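Local coordinates for fumarate lyase (Mesorhizobium sp., PDB 3C8T), which belongs to the fumarate lyase family, largely helical enzymes built round long helix bundles, and forms an assembly of four chains, at residues 126-129 against 130-133; 97-100 against 101-104. All coordinates share one frame; numbering follows the deposited sequence.

The two contacts are local and follow one another along the chain. Contact 2 comes first, in the loop that leads into helix 104-140. Contact 1 lies further along that same helix. The distance between their centres is about 42 Å. Contact 1 is partly buried, its centre about 11 Å from that of the chain, and no other subunit touches it. Contact 2 is a surface contact of the chain, its centre about 36 Å from that of the chain, and a second subunit reaches it. The chemistry follows the place. Regular backbone bonds and an intrahelical salt bridge hold 126-133. A CH-pi contact and a bridging water hold the irregular turn at 97-104.

Contact 1: residues 126-129 against 130-133; sequences RIES and VRKA
Arg-126 O accepts from Val-130 N at 2.9 Å, the first of four consecutive i to i+4 bonds in the long helix 104-140 of the helical bundle. Val-130 CG2 packs beside the same oxygen. The Arg-126 guanidinium makes salt bridges with Asp-14 and Glu-340. Ile-127 O receives Arg-131 N, again at 2.9 Å. The CG2 methyl of Ile-127 lies 3.9 Å from Arg-131 CD, where the two side chains cross. Ile-127 also packs against helices 229-255 and 315-344. Glu-128 O takes Lys-132 N at 3.0 Å, and the aliphatic part of Lys-132 passes over this carbonyl. The Glu-128 side chain is bent at chi2 (-53°), which brings its carboxylate alongside the end of Arg-131, an i to i+3 salt bridge. Arg-131 NH1 lies 2.8 Å from Glu-128 OE2. Its hydrogen bond goes to Glu-128 OE1, also at 2.8 Å, with an N-H...O angle of 153°. OE1 uses its syn lone pair and lies in the guanidinium plane. The two side chains run the same way, but their flat end groups are turned 65° apart. Arg-131 NE is tied to Asp-172 of helix 160-185, a second bond that helps fix the rotation of the guanidinium. Ser-129 O accepts from Ala-133 N at 3.0 Å, and Ala-133 CB sits 3.7 Å from that same Ser-129 O.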
ATOM      1  N   ARG A 126     -22.188   6.438 -14.345  1.00 29.81           N
ATOM      2  CA  ARG A 126     -21.299   5.496 -15.031  1.00 28.71           C
ATOM      3  C   ARG A 126     -21.529   4.042 -14.558  1.00 27.74           C
ATOM      4  O   ARG A 126     -21.489   3.091 -15.358  1.00 27.85           O
ATOM      5  CB  ARG A 126     -19.835   5.909 -14.892  1.00 28.39           C
ATOM      6  CG  ARG A 126     -19.542   7.356 -15.253  1.00 30.18           C
ATOM      7  CD  ARG A 126     -18.194   7.387 -15.909  1.00 31.36           C
ATOM      8  NE  ARG A 126     -17.766   8.707 -16.337  1.00 34.72           N
ATOM      9  CZ  ARG A 126     -18.035   9.247 -17.525  1.00 34.11           C
ATOM     10  NH1 ARG A 126     -18.776   8.607 -18.410  1.00 31.36           N
ATOM     11  NH2 ARG A 126     -17.591  10.460 -17.797  1.00 34.94           N
ATOM     12  N   ILE A 127     -21.796   3.872 -13.282  1.00 26.47           N
ATOM     13  CA  ILE A 127     -22.142   2.551 -12.743  1.00 26.98           C
ATOM     14  C   ILE A 127     -23.462   2.035 -13.372  1.00 28.80           C
ATOM     15  O   ILE A 127     -23.571   0.871 -13.747  1.00 29.59           O
ATOM     16  CB  ILE A 127     -22.210   2.575 -11.192  1.00 27.48           C
ATOM     17  CG1 ILE A 127     -20.800   2.709 -10.559  1.00 26.99           C
ATOM     18  CG2 ILE A 127     -23.004   1.342 -10.657  1.00 25.11           C
ATOM     19  CD1 ILE A 127     -20.818   2.647  -8.955  1.00 26.22           C
ATOM     20  N   GLU A 128     -24.460   2.911 -13.534  1.00 29.87           N
ATOM     21  CA  GLU A 128     -25.693   2.541 -14.248  1.00 30.90           C
ATOM     22  C   GLU A 128     -25.492   2.173 -15.745  1.00 30.43           C
ATOM     23  O   GLU A 128     -26.079   1.196 -16.194  1.00 30.93           O
ATOM     24  CB  GLU A 128     -26.779   3.618 -14.074  1.00 31.57           C
ATOM     25  CG  GLU A 128     -27.128   3.868 -12.581  1.00 38.40           C
ATOM     26  CD  GLU A 128     -27.485   2.566 -11.807  1.00 43.33           C
ATOM     27  OE1 GLU A 128     -26.686   2.079 -10.974  1.00 42.58           O
ATOM     28  OE2 GLU A 128     -28.579   2.022 -12.055  1.00 47.66           O
ATOM     29  N   SER A 129     -24.680   2.919 -16.504  1.00 30.14           N
ATOM     30  CA  SER A 129     -24.315   2.464 -17.850  1.00 30.92           C
ATOM     31  C   SER A 129     -23.572   1.142 -17.851  1.00 30.66           C
ATOM     32  O   SER A 129     -23.817   0.320 -18.729  1.00 31.45           O
ATOM     33  CB  SER A 129     -23.450   3.475 -18.614  1.00 31.35           C
ATOM     34  OG  SER A 129     -24.020   4.749 -18.542  1.00 36.15           O
ATOM     35  N   VAL A 130     -22.632   0.956 -16.917  1.00 29.98           N
ATOM     36  CA  VAL A 130     -21.915  -0.333 -16.791  1.00 29.52           C
ATOM     37  C   VAL A 130     -22.921  -1.501 -16.620  1.00 29.59           C
ATOM     38  O   VAL A 130     -22.866  -2.493 -17.378  1.00 28.23           O
ATOM     39  CB  VAL A 130     -20.742  -0.327 -15.722  1.00 28.99           C
ATOM     40  CG1 VAL A 130     -20.168  -1.749 -15.487  1.00 29.73           C
ATOM     41  CG2 VAL A 130     -19.624   0.555 -16.211  1.00 29.14           C
ATOM     42  N   ARG A 131     -23.836  -1.354 -15.651  1.00 29.91           N
ATOM     43  CA  ARG A 131     -24.874  -2.361 -15.386  1.00 30.25           C
ATOM     44  C   ARG A 131     -25.722  -2.619 -16.647  1.00 30.94           C
ATOM     45  O   ARG A 131     -25.966  -3.781 -16.992  1.00 30.72           O
ATOM     46  CB  ARG A 131     -25.763  -1.960 -14.200  1.00 29.01           C
ATOM     47  CG  ARG A 131     -25.004  -1.852 -12.898  1.00 30.01           C
ATOM     48  CD  ARG A 131     -25.801  -1.129 -11.828  1.00 26.97           C
ATOM     49  NE  ARG A 131     -26.834  -1.996 -11.277  1.00 30.26           N
ATOM     50  CZ  ARG A 131     -27.942  -1.561 -10.675  1.00 32.62           C
ATOM     51  NH1 ARG A 131     -28.172  -0.249 -10.554  1.00 31.01           N
ATOM     52  NH2 ARG A 131     -28.822  -2.440 -10.184  1.00 30.05           N
ATOM     53  N   LYS A 132     -26.140  -1.556 -17.338  1.00 30.57           N
ATOM     54  CA  LYS A 132     -26.889  -1.724 -18.600  1.00 32.30           C
ATOM     55  C   LYS A 132     -26.151  -2.546 -19.661  1.00 31.59           C
ATOM     56  O   LYS A 132     -26.727  -3.481 -20.238  1.00 32.54           O
ATOM     57  CB  LYS A 132     -27.317  -0.376 -19.183  1.00 30.95           C
ATOM     58  CG  LYS A 132     -28.647   0.090 -18.629  1.00 34.16           C
ATOM     59  CD  LYS A 132     -28.994   1.547 -19.032  1.00 37.13           C
ATOM     60  CE  LYS A 132     -29.146   2.462 -17.780  1.00 47.10           C
ATOM     61  NZ  LYS A 132     -30.164   3.560 -18.037  1.00 50.88           N
ATOM     62  N   ALA A 133     -24.893  -2.206 -19.938  1.00 30.62           N
ATOM     63  CA  ALA A 133     -24.140  -2.956 -20.933  1.00 29.99           C
ATOM     64  C   ALA A 133     -23.877  -4.406 -20.492  1.00 30.18           C
ATOM     65  O   ALA A 133     -23.852  -5.309 -21.323  1.00 30.56           O
ATOM     66  CB  ALA A 133     -22.845  -2.222 -21.300  1.00 30.91           C
TER

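Contact 2: residues 97-100 against 101-104; sequences YLHW and GATT
Gly-101 follows Trp-100 at the bend of a short turn that leads into helix 104-140. Its phi is positive (84°), a conformation that favours glycine. Gly-101 N lies 3.6 Å from Trp-100 CB, with the indole CG just beyond.

Ala-102 makes the side-chain contact with His-99. Its CB sits over the centre of the His-99 ring, 3.6 Å from the centroid and 8° off the ring normal. This is a CH-pi contact made by the methyl on one face of the imidazole. His-99 holds its CG opposite its own backbone N (chi1 -164°), which carries the ring forward along the chain to the methyl. Ala-102 O is 3.0 Å from His-99 NE2, but the angle is too poor for a hydrogen bond. A water serves this oxygen instead. It donates to Ala-102 O at 2.8 Å and to His-99 O at 3.2 Å, closing the turn across its two limbs.

Thr-103 is the N-cap residue of the helix. Its side chain makes no capping bond, but its backbone N bonds to Asp-106 OD2. Thr-104 begins the helix, with its N 4.1 Å from His-99 CE1 at the ring edge. The sequence here resembles the first conserved segment of the fumarate lyase superfamily, which contributes to the active site in relatives, so a similar role is probable.

Arg-379 of the second subunit bonds to His-99 O and packs on Trp-100. Within the chain, Glu-34 holds His-99 ND1 and so helps fix the ring, while the His-99 side chain touches Ile-80, Leu-81 and Val-84 of helix 80-91 and Ile-107 of helix 104-140.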
ATOM      1  N   TYR A  97     -19.173  41.622   6.292  1.00 41.48           N
ATOM      2  CA  TYR A  97     -19.823  40.574   7.084  1.00 40.69           C
ATOM      3  C   TYR A  97     -19.594  39.172   6.576  1.00 39.44           C
ATOM      4  O   TYR A  97     -20.208  38.219   7.072  1.00 38.97           O
ATOM      5  CB  TYR A  97     -21.311  40.824   7.242  1.00 41.05           C
ATOM      6  CG  TYR A  97     -21.633  42.110   7.955  1.00 42.66           C
ATOM      7  CD1 TYR A  97     -21.847  42.137   9.333  1.00 42.74           C
ATOM      8  CD2 TYR A  97     -21.709  43.306   7.236  1.00 43.20           C
ATOM      9  CE1 TYR A  97     -22.153  43.317   9.970  1.00 44.83           C
ATOM     10  CE2 TYR A  97     -22.003  44.478   7.846  1.00 44.41           C
ATOM     11  CZ  TYR A  97     -22.231  44.487   9.208  1.00 44.66           C
ATOM     12  OH  TYR A  97     -22.535  45.689   9.792  1.00 46.56           O
ATOM     13  N   LEU A  98     -18.693  39.065   5.609  1.00 38.16           N
ATOM     14  CA  LEU A  98     -18.325  37.816   4.975  1.00 37.77           C
ATOM     15  C   LEU A  98     -17.528  36.961   5.957  1.00 37.47           C
ATOM     16  O   LEU A  98     -16.880  37.501   6.873  1.00 36.21           O
ATOM     17  CB  LEU A  98     -17.466  38.124   3.755  1.00 37.82           C
ATOM     18  CG  LEU A  98     -17.782  37.893   2.261  1.00 39.31           C
ATOM     19  CD1 LEU A  98     -19.133  37.312   1.924  1.00 37.22           C
ATOM     20  CD2 LEU A  98     -17.499  39.160   1.463  1.00 36.21           C
ATOM     21  N   HIS A  99     -17.595  35.634   5.781  1.00 36.67           N
ATOM     22  CA  HIS A  99     -16.756  34.717   6.541  1.00 36.54           C
ATOM     23  C   HIS A  99     -16.881  35.078   8.006  1.00 37.03           C
ATOM     24  O   HIS A  99     -15.881  35.342   8.673  1.00 38.54           O
ATOM     25  CB  HIS A  99     -15.303  34.872   6.069  1.00 35.82           C
ATOM     26  CG  HIS A  99     -14.387  33.758   6.472  1.00 35.88           C
ATOM     27  ND1 HIS A  99     -14.236  32.611   5.722  1.00 34.00           N
ATOM     28  CD2 HIS A  99     -13.520  33.647   7.512  1.00 35.73           C
ATOM     29  CE1 HIS A  99     -13.333  31.829   6.291  1.00 35.70           C
ATOM     30  NE2 HIS A  99     -12.882  32.436   7.376  1.00 37.40           N
ATOM     31  N   TRP A 100     -18.103  35.131   8.515  1.00 37.37           N
ATOM     32  CA  TRP A 100     -18.319  35.600   9.890  1.00 37.39           C
ATOM     33  C   TRP A 100     -18.399  34.379  10.762  1.00 36.98           C
ATOM     34  O   TRP A 100     -19.352  33.612  10.660  1.00 37.02           O
ATOM     35  CB  TRP A 100     -19.632  36.378   9.939  1.00 39.59           C
ATOM     36  CG  TRP A 100     -19.990  37.052  11.232  1.00 41.36           C
ATOM     37  CD1 TRP A 100     -20.700  36.515  12.288  1.00 43.43           C
ATOM     38  CD2 TRP A 100     -19.712  38.406  11.587  1.00 42.78           C
ATOM     39  NE1 TRP A 100     -20.850  37.452  13.288  1.00 41.91           N
ATOM     40  CE2 TRP A 100     -20.266  38.625  12.879  1.00 43.93           C
ATOM     41  CE3 TRP A 100     -19.050  39.457  10.943  1.00 42.98           C
ATOM     42  CZ2 TRP A 100     -20.176  39.862  13.537  1.00 42.53           C
ATOM     43  CZ3 TRP A 100     -18.957  40.683  11.592  1.00 43.69           C
ATOM     44  CH2 TRP A 100     -19.529  40.875  12.885  1.00 44.32           C
ATOM     45  N   GLY A 101     -17.374  34.168  11.584  1.00 36.59           N
ATOM     46  CA  GLY A 101     -17.319  33.016  12.474  1.00 35.89           C
ATOM     47  C   GLY A 101     -16.775  31.749  11.826  1.00 35.58           C
ATOM     48  O   GLY A 101     -16.585  30.761  12.516  1.00 36.22           O
ATOM     49  N   ALA A 102     -16.523  31.802  10.515  1.00 34.47           N
ATOM     50  CA  ALA A 102     -15.920  30.721   9.726  1.00 33.60           C
ATOM     51  C   ALA A 102     -14.402  30.579   9.902  1.00 32.94           C
ATOM     52  O   ALA A 102     -13.713  31.559  10.133  1.00 32.21           O
ATOM     53  CB  ALA A 102     -16.238  30.933   8.231  1.00 33.23           C
ATOM     54  N   THR A 103     -13.898  29.346   9.773  1.00 32.18           N
ATOM     55  CA  THR A 103     -12.488  29.099   9.543  1.00 30.63           C
ATOM     56  C   THR A 103     -12.297  28.571   8.091  1.00 31.01           C
ATOM     57  O   THR A 103     -13.255  28.143   7.410  1.00 30.74           O
ATOM     58  CB  THR A 103     -11.855  28.138  10.604  1.00 31.27           C
ATOM     59  OG1 THR A 103     -10.418  28.151  10.475  1.00 31.20           O
ATOM     60  CG2 THR A 103     -12.333  26.678  10.421  1.00 28.94           C
ATOM     61  N   THR A 104     -11.059  28.624   7.623  1.00 30.28           N
ATOM     62  CA  THR A 104     -10.665  28.132   6.305  1.00 30.43           C
ATOM     63  C   THR A 104     -11.107  26.682   5.997  1.00 30.07           C
ATOM     64  O   THR A 104     -11.744  26.437   4.955  1.00 30.25           O
ATOM     65  CB  THR A 104      -9.144  28.335   6.115  1.00 30.59           C
ATOM     66  OG1 THR A 104      -8.909  29.735   6.053  1.00 31.18           O
ATOM     67  CG2 THR A 104      -8.635  27.677   4.822  1.00 29.90           C
TER
HETATM   68  O   HOH W   1     -14.045  34.240  10.989  1.00 46.79           O